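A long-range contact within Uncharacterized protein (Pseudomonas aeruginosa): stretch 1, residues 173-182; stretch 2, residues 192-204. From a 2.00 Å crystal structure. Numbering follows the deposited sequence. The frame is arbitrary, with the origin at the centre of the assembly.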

ATOM      1  N   GLY A 173       2.854 -21.832 -10.995  1.00 29.61           N
ATOM      2  CA  GLY A 173       3.866 -21.862 -12.040  1.00 30.39           C
ATOM      3  C   GLY A 173       3.873 -20.630 -12.931  1.00 29.05           C
ATOM      4  O   GLY A 173       4.924 -20.205 -13.422  1.00 24.95           O
ATOM      5  N   LEU A 174       2.695 -20.062 -13.157  1.00 26.67           N
ATOM      6  CA  LEU A 174       2.576 -18.904 -14.029  1.00 24.84           C
ATOM      7  C   LEU A 174       3.212 -17.723 -13.328  1.00 22.43           C
ATOM      8  O   LEU A 174       4.058 -17.035 -13.903  1.00 20.35           O
ATOM      9  CB  LEU A 174       1.100 -18.616 -14.346  1.00 21.22           C
ATOM     10  CG  LEU A 174       0.453 -19.597 -15.321  1.00 25.71           C
ATOM     11  CD1 LEU A 174      -1.051 -19.613 -15.137  1.00 26.75           C
ATOM     12  CD2 LEU A 174       0.796 -19.245 -16.753  1.00 23.97           C
ATOM     13  N   VAL A 175       2.818 -17.526 -12.072  1.00 22.32           N
ATOM     14  CA  VAL A 175       3.369 -16.455 -11.249  1.00 24.21           C
ATOM     15  C   VAL A 175       4.889 -16.590 -11.175  1.00 23.11           C
ATOM     16  O   VAL A 175       5.593 -15.600 -11.294  1.00 21.99           O
ATOM     17  CB  VAL A 175       2.755 -16.448  -9.831  1.00 23.69           C
ATOM     18  CG1 VAL A 175       3.500 -15.462  -8.904  1.00 21.18           C
ATOM     19  CG2 VAL A 175       1.273 -16.106  -9.900  1.00 22.83           C
ATOM     20  N   GLU A 176       5.394 -17.816 -11.006  1.00 27.74           N
ATOM     21  CA  GLU A 176       6.848 -18.026 -10.978  1.00 24.00           C
ATOM     22  C   GLU A 176       7.538 -17.680 -12.300  1.00 23.86           C
ATOM     23  O   GLU A 176       8.620 -17.084 -12.302  1.00 25.89           O
ATOM     24  CB  GLU A 176       7.171 -19.475 -10.625  1.00 29.89           C
ATOM     25  CG  GLU A 176       6.955 -19.844  -9.168  1.00 31.80           C
ATOM     26  CD  GLU A 176       7.426 -21.248  -8.883  1.00 37.06           C
ATOM     27  OE1 GLU A 176       7.301 -22.109  -9.785  1.00 38.38           O
ATOM     28  OE2 GLU A 176       7.934 -21.491  -7.773  1.00 36.06           O
ATOM     29  N   GLU A 177       6.924 -18.086 -13.410  1.00 22.61           N
ATOM     30  CA  GLU A 177       7.429 -17.792 -14.758  1.00 24.44           C
ATOM     31  C   GLU A 177       7.442 -16.306 -15.095  1.00 23.92           C
ATOM     32  O   GLU A 177       8.292 -15.854 -15.867  1.00 23.83           O
ATOM     33  CB  GLU A 177       6.595 -18.526 -15.818  1.00 24.52           C
ATOM     34  CG  GLU A 177       6.785 -20.039 -15.843  1.00 29.61           C
ATOM     35  CD  GLU A 177       5.844 -20.727 -16.829  1.00 34.35           C
ATOM     36  OE1 GLU A 177       5.476 -20.097 -17.851  1.00 38.03           O
ATOM     37  OE2 GLU A 177       5.463 -21.891 -16.575  1.00 32.48           O
HETATM   38  N   MSE A 178       6.484 -15.550 -14.548  1.00 26.38           N
HETATM   39  CA  MSE A 178       6.388 -14.108 -14.826  1.00 20.48           C
HETATM   40  C   MSE A 178       7.340 -13.261 -13.948  1.00 23.52           C
HETATM   41  O   MSE A 178       7.600 -12.101 -14.259  1.00 23.49           O
HETATM   42  CB  MSE A 178       4.935 -13.615 -14.671  1.00 22.52           C
HETATM   43  CG  MSE A 178       3.908 -14.308 -15.581  1.00 21.19           C
HETATM   44 SE   MSE A 178       2.089 -14.410 -14.834  0.69 21.97          SE
HETATM   45  CE  MSE A 178       1.466 -12.633 -15.352  1.00 21.42           C
ATOM     46  N   SER A 179       7.864 -13.844 -12.867  1.00 22.45           N
ATOM     47  CA  SER A 179       8.737 -13.103 -11.927  1.00 24.66           C
ATOM     48  C   SER A 179      10.014 -12.596 -12.587  1.00 28.64           C
ATOM     49  O   SER A 179      10.480 -13.154 -13.592  1.00 26.83           O
ATOM     50  CB  SER A 179       9.123 -13.992 -10.733  1.00 28.27           C
ATOM     51  OG  SER A 179       9.907 -13.289  -9.776  1.00 27.47           O
ATOM     52  N   THR A 180      10.591 -11.540 -12.016  1.00 27.66           N
ATOM     53  CA  THR A 180      11.881 -11.060 -12.485  1.00 24.53           C
ATOM     54  C   THR A 180      13.041 -11.616 -11.658  1.00 26.89           C
ATOM     55  O   THR A 180      14.201 -11.313 -11.941  1.00 29.79           O
ATOM     56  CB  THR A 180      11.938  -9.524 -12.569  1.00 29.49           C
ATOM     57  OG1 THR A 180      11.353  -8.945 -11.393  1.00 27.27           O
ATOM     58  CG2 THR A 180      11.160  -9.056 -13.773  1.00 29.18           C
ATOM     59  N   ASN A 181      12.724 -12.439 -10.655  1.00 23.69           N
ATOM     60  CA  ASN A 181      13.740 -13.132  -9.849  1.00 26.68           C
ATOM     61  C   ASN A 181      14.893 -12.279  -9.318  1.00 27.94           C
ATOM     62  O   ASN A 181      16.053 -12.678  -9.431  1.00 27.85           O
ATOM     63  CB  ASN A 181      14.354 -14.291 -10.645  1.00 29.96           C
ATOM     64  CG  ASN A 181      13.313 -15.215 -11.222  1.00 27.83           C
ATOM     65  OD1 ASN A 181      13.278 -15.443 -12.425  1.00 32.66           O
ATOM     66  ND2 ASN A 181      12.460 -15.755 -10.364  1.00 27.81           N
ATOM     67  N   TRP A 182      14.599 -11.113  -8.754  1.00 25.39           N
ATOM     68  CA  TRP A 182      15.684 -10.231  -8.326  1.00 31.20           C
ATOM     69  C   TRP A 182      16.581 -10.887  -7.280  1.00 26.57           C
ATOM     70  O   TRP A 182      16.098 -11.397  -6.270  1.00 27.06           O
ATOM     71  CB  TRP A 182      15.162  -8.877  -7.805  1.00 28.55           C
ATOM     72  CG  TRP A 182      16.227  -8.050  -7.108  1.00 25.57           C
ATOM     73  CD1 TRP A 182      16.282  -7.736  -5.774  1.00 24.79           C
ATOM     74  CD2 TRP A 182      17.389  -7.449  -7.705  1.00 24.73           C
ATOM     75  NE1 TRP A 182      17.400  -6.972  -5.510  1.00 24.14           N
ATOM     76  CE2 TRP A 182      18.099  -6.786  -6.674  1.00 22.52           C
ATOM     77  CE3 TRP A 182      17.900  -7.406  -9.007  1.00 26.08           C
ATOM     78  CZ2 TRP A 182      19.293  -6.091  -6.907  1.00 24.14           C
ATOM     79  CZ3 TRP A 182      19.087  -6.722  -9.237  1.00 28.35           C
ATOM     80  CH2 TRP A 182      19.770  -6.071  -8.190  1.00 24.29           C
ATOM     81  N   LEU A 192      19.197  -9.148 -13.475  1.00 36.66           N
ATOM     82  CA  LEU A 192      18.092  -8.356 -14.013  1.00 38.71           C
ATOM     83  C   LEU A 192      17.344  -9.080 -15.133  1.00 37.84           C
ATOM     84  O   LEU A 192      17.946  -9.526 -16.119  1.00 35.83           O
ATOM     85  CB  LEU A 192      18.590  -6.991 -14.495  1.00 38.90           C
ATOM     86  CG  LEU A 192      17.499  -5.944 -14.739  1.00 40.00           C
ATOM     87  CD1 LEU A 192      16.694  -5.720 -13.457  1.00 38.64           C
ATOM     88  CD2 LEU A 192      18.101  -4.635 -15.246  1.00 45.22           C
ATOM     89  N   GLU A 193      16.032  -9.199 -14.972  1.00 32.90           N
ATOM     90  CA  GLU A 193      15.196  -9.780 -16.014  1.00 31.71           C
ATOM     91  C   GLU A 193      14.122  -8.772 -16.454  1.00 30.74           C
ATOM     92  O   GLU A 193      13.707  -7.906 -15.686  1.00 30.02           O
ATOM     93  CB  GLU A 193      14.568 -11.102 -15.548  1.00 32.43           C
ATOM     94  CG  GLU A 193      15.572 -12.230 -15.257  1.00 32.59           C
ATOM     95  CD  GLU A 193      14.900 -13.511 -14.755  1.00 35.11           C
ATOM     96  OE1 GLU A 193      13.660 -13.523 -14.619  1.00 33.15           O
ATOM     97  OE2 GLU A 193      15.609 -14.507 -14.488  1.00 36.25           O
ATOM     98  N   ASN A 194      13.701  -8.884 -17.706  1.00 28.48           N
ATOM     99  CA  ASN A 194      12.718  -7.979 -18.282  1.00 34.43           C
ATOM    100  C   ASN A 194      11.299  -8.466 -17.981  1.00 30.88           C
ATOM    101  O   ASN A 194      10.814  -9.417 -18.610  1.00 27.59           O
ATOM    102  CB  ASN A 194      12.949  -7.877 -19.797  1.00 32.89           C
ATOM    103  CG  ASN A 194      12.023  -6.883 -20.474  1.00 33.05           C
ATOM    104  OD1 ASN A 194      10.831  -6.834 -20.195  1.00 36.02           O
ATOM    105  ND2 ASN A 194      12.576  -6.081 -21.369  1.00 34.65           N
ATOM    106  N   GLY A 195      10.641  -7.805 -17.026  1.00 29.38           N
ATOM    107  CA  GLY A 195       9.302  -8.176 -16.600  1.00 27.16           C
ATOM    108  C   GLY A 195       8.261  -8.254 -17.705  1.00 25.62           C
ATOM    109  O   GLY A 195       7.478  -9.206 -17.758  1.00 20.56           O
ATOM    110  N   GLU A 196       8.256  -7.262 -18.591  1.00 24.97           N
ATOM    111  CA  GLU A 196       7.291  -7.233 -19.686  1.00 26.57           C
ATOM    112  C   GLU A 196       7.402  -8.510 -20.524  1.00 27.76           C
ATOM    113  O   GLU A 196       6.409  -9.230 -20.747  1.00 27.73           O
ATOM    114  CB  GLU A 196       7.518  -5.985 -20.546  1.00 31.83           C
ATOM    115  CG  GLU A 196       6.357  -5.654 -21.476  1.00 30.59           C
ATOM    116  CD  GLU A 196       6.567  -4.366 -22.273  1.00 38.72           C
ATOM    117  OE1 GLU A 196       7.599  -3.685 -22.065  1.00 40.73           O
ATOM    118  OE2 GLU A 196       5.695  -4.043 -23.112  1.00 35.63           O
ATOM    119  N   LYS A 197       8.622  -8.811 -20.954  1.00 30.00           N
ATOM    120  CA  LYS A 197       8.861  -9.992 -21.777  1.00 30.26           C
ATOM    121  C   LYS A 197       8.419 -11.265 -21.082  1.00 29.05           C
ATOM    122  O   LYS A 197       7.756 -12.115 -21.693  1.00 29.45           O
ATOM    123  CB  LYS A 197      10.339 -10.100 -22.156  1.00 31.42           C
ATOM    124  CG  LYS A 197      10.797  -9.072 -23.168  1.00 33.36           C
ATOM    125  CD  LYS A 197      12.270  -9.282 -23.524  1.00 37.80           C
ATOM    126  CE  LYS A 197      12.743  -8.272 -24.581  1.00 40.74           C
ATOM    127  NZ  LYS A 197      12.051  -8.444 -25.894  1.00 47.27           N
ATOM    128  N   LYS A 198       8.786 -11.399 -19.809  1.00 24.74           N
ATOM    129  CA  LYS A 198       8.477 -12.612 -19.055  1.00 26.60           C
ATOM    130  C   LYS A 198       6.974 -12.811 -18.848  1.00 25.05           C
ATOM    131  O   LYS A 198       6.471 -13.929 -18.970  1.00 25.11           O
ATOM    132  CB  LYS A 198       9.219 -12.627 -17.718  1.00 28.00           C
ATOM    133  CG  LYS A 198      10.730 -12.666 -17.891  1.00 30.89           C
ATOM    134  CD  LYS A 198      11.416 -13.174 -16.642  1.00 32.37           C
ATOM    135  CE  LYS A 198      11.131 -14.638 -16.398  1.00 29.41           C
ATOM    136  NZ  LYS A 198      11.780 -15.093 -15.140  1.00 29.15           N
ATOM    137  N   ARG A 199       6.266 -11.726 -18.540  1.00 24.26           N
ATOM    138  CA  ARG A 199       4.818 -11.774 -18.345  1.00 22.13           C
ATOM    139  C   ARG A 199       4.096 -12.147 -19.649  1.00 24.59           C
ATOM    140  O   ARG A 199       3.199 -13.021 -19.667  1.00 19.46           O
ATOM    141  CB  ARG A 199       4.304 -10.418 -17.839  1.00 22.37           C
ATOM    142  CG  ARG A 199       4.817 -10.038 -16.460  1.00 22.59           C
ATOM    143  CD  ARG A 199       4.104  -8.815 -15.911  1.00 23.83           C
ATOM    144  NE  ARG A 199       4.461  -7.565 -16.587  1.00 22.10           N
ATOM    145  CZ  ARG A 199       5.519  -6.806 -16.281  1.00 21.12           C
ATOM    146  NH1 ARG A 199       6.362  -7.170 -15.322  1.00 20.87           N
ATOM    147  NH2 ARG A 199       5.744  -5.681 -16.950  1.00 20.19           N
ATOM    148  N   ARG A 200       4.486 -11.492 -20.742  1.00 24.84           N
ATOM    149  CA  ARG A 200       3.863 -11.807 -22.038  1.00 29.23           C
ATOM    150  C   ARG A 200       4.112 -13.253 -22.445  1.00 26.79           C
ATOM    151  O   ARG A 200       3.168 -13.971 -22.795  1.00 25.55           O
ATOM    152  CB  ARG A 200       4.347 -10.882 -23.150  1.00 28.86           C
ATOM    153  CG  ARG A 200       3.662 -11.171 -24.482  1.00 29.61           C
ATOM    154  CD  ARG A 200       4.053 -10.180 -25.551  1.00 27.83           C
ATOM    155  NE  ARG A 200       3.604  -8.822 -25.249  1.00 39.01           N
ATOM    156  CZ  ARG A 200       2.354  -8.386 -25.419  1.00 34.92           C
ATOM    157  NH1 ARG A 200       1.409  -9.201 -25.875  1.00 35.45           N
ATOM    158  NH2 ARG A 200       2.046  -7.133 -25.124  1.00 30.48           N
ATOM    159  N   ALA A 201       5.381 -13.667 -22.379  1.00 23.56           N
ATOM    160  CA  ALA A 201       5.769 -15.040 -22.693  1.00 28.82           C
ATOM    161  C   ALA A 201       4.962 -16.037 -21.879  1.00 27.17           C
ATOM    162  O   ALA A 201       4.367 -16.965 -22.436  1.00 24.15           O
ATOM    163  CB  ALA A 201       7.273 -15.252 -22.464  1.00 25.10           C
ATOM    164  N   ALA A 202       4.919 -15.841 -20.565  1.00 23.76           N
ATOM    165  CA  ALA A 202       4.206 -16.792 -19.720  1.00 23.77           C
ATOM    166  C   ALA A 202       2.710 -16.841 -20.017  1.00 24.91           C
ATOM    167  O   ALA A 202       2.097 -17.899 -19.895  1.00 22.21           O
ATOM    168  CB  ALA A 202       4.445 -16.504 -18.247  1.00 25.28           C
ATOM    169  N   LEU A 203       2.115 -15.697 -20.365  1.00 24.80           N
ATOM    170  CA  LEU A 203       0.662 -15.668 -20.589  1.00 26.61           C
ATOM    171  C   LEU A 203       0.239 -16.148 -21.975  1.00 27.92           C
ATOM    172  O   LEU A 203      -0.921 -16.532 -22.186  1.00 27.37           O
ATOM    173  CB  LEU A 203       0.110 -14.261 -20.373  1.00 23.18           C
ATOM    174  CG  LEU A 203       0.095 -13.747 -18.932  1.00 24.23           C
ATOM    175  CD1 LEU A 203      -0.674 -12.441 -18.849  1.00 24.23           C
ATOM    176  CD2 LEU A 203      -0.474 -14.791 -17.983  1.00 21.97           C
ATOM    177  N   GLU A 204       1.165 -16.100 -22.926  1.00 26.19           N
ATOM    178  CA  GLU A 204       0.818 -16.367 -24.323  1.00 32.85           C
ATOM    179  C   GLU A 204       0.143 -17.706 -24.658  1.00 31.50           C
ATOM    180  O   GLU A 204      -0.825 -17.714 -25.421  1.00 29.38           O
ATOM    181  CB  GLU A 204       2.013 -16.110 -25.245  1.00 37.48           C
ATOM    182  CG  GLU A 204       2.014 -14.710 -25.850  1.00 40.15           C
ATOM    183  CD  GLU A 204       1.983 -14.749 -27.364  1.00 46.98           C
ATOM    184  OE1 GLU A 204       2.876 -15.394 -27.965  1.00 43.88           O
ATOM    185  OE2 GLU A 204       1.057 -14.145 -27.950  1.00 48.18           O
TER
HETATM  186  O   HOH W   1      11.119 -17.089 -13.980  1.00 29.66           O
HETATM  187  O   HOH W   2       8.093 -15.912 -18.833  1.00 30.57           O
HETATM  188  O   HOH W   3       6.645  -9.602 -13.586  1.00 21.37           O
HETATM  189  O   HOH W   4      15.570  -8.768 -12.017  1.00 30.50           O

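The helix of stretch 1 runs roughly antiparallel to helix 195-204, at 149° with an axial approach of 8.6 Å, and the pairing buries 626 Å² in total. At Leu174, CA-to-CB points sideways, but the m,t rotamer brings CD2 to 3.7 Å from Ala202 O. Val175 and Glu176 point away, though Glu176 O accepts from water 1, which in turn accepts from Lys198 NZ. The carbonyl of Glu177 is reached similarly: water 2 donates to Glu177 O (3.0 Å) and to Lys198 O (2.6 Å).

Met178, a selenomethionine, gives up the most area. Its CG lies 3.5 Å from Ala202 CB and its CE 3.9 Å from Leu203 CD2; the small alanine, pointing toward stretch 1, lets the long, flexible chain lie close to the helix. Behind it, water 3 links Met178 O to Arg199 NH1.

Beyond the helix, Ser179 O receives the direct hydrogen bond across the contact, from Lys198 NZ at 2.8 Å. That ammonium also forms a salt bridge with Glu193 OE1 (2.5 Å), so one charge serves both groups. Thr180 packs CG2 3.5 Å from Gly195 CA, where a CB would clash with Arg199 NH1. Finally, water 4 joins Thr180 O to Glu193 N.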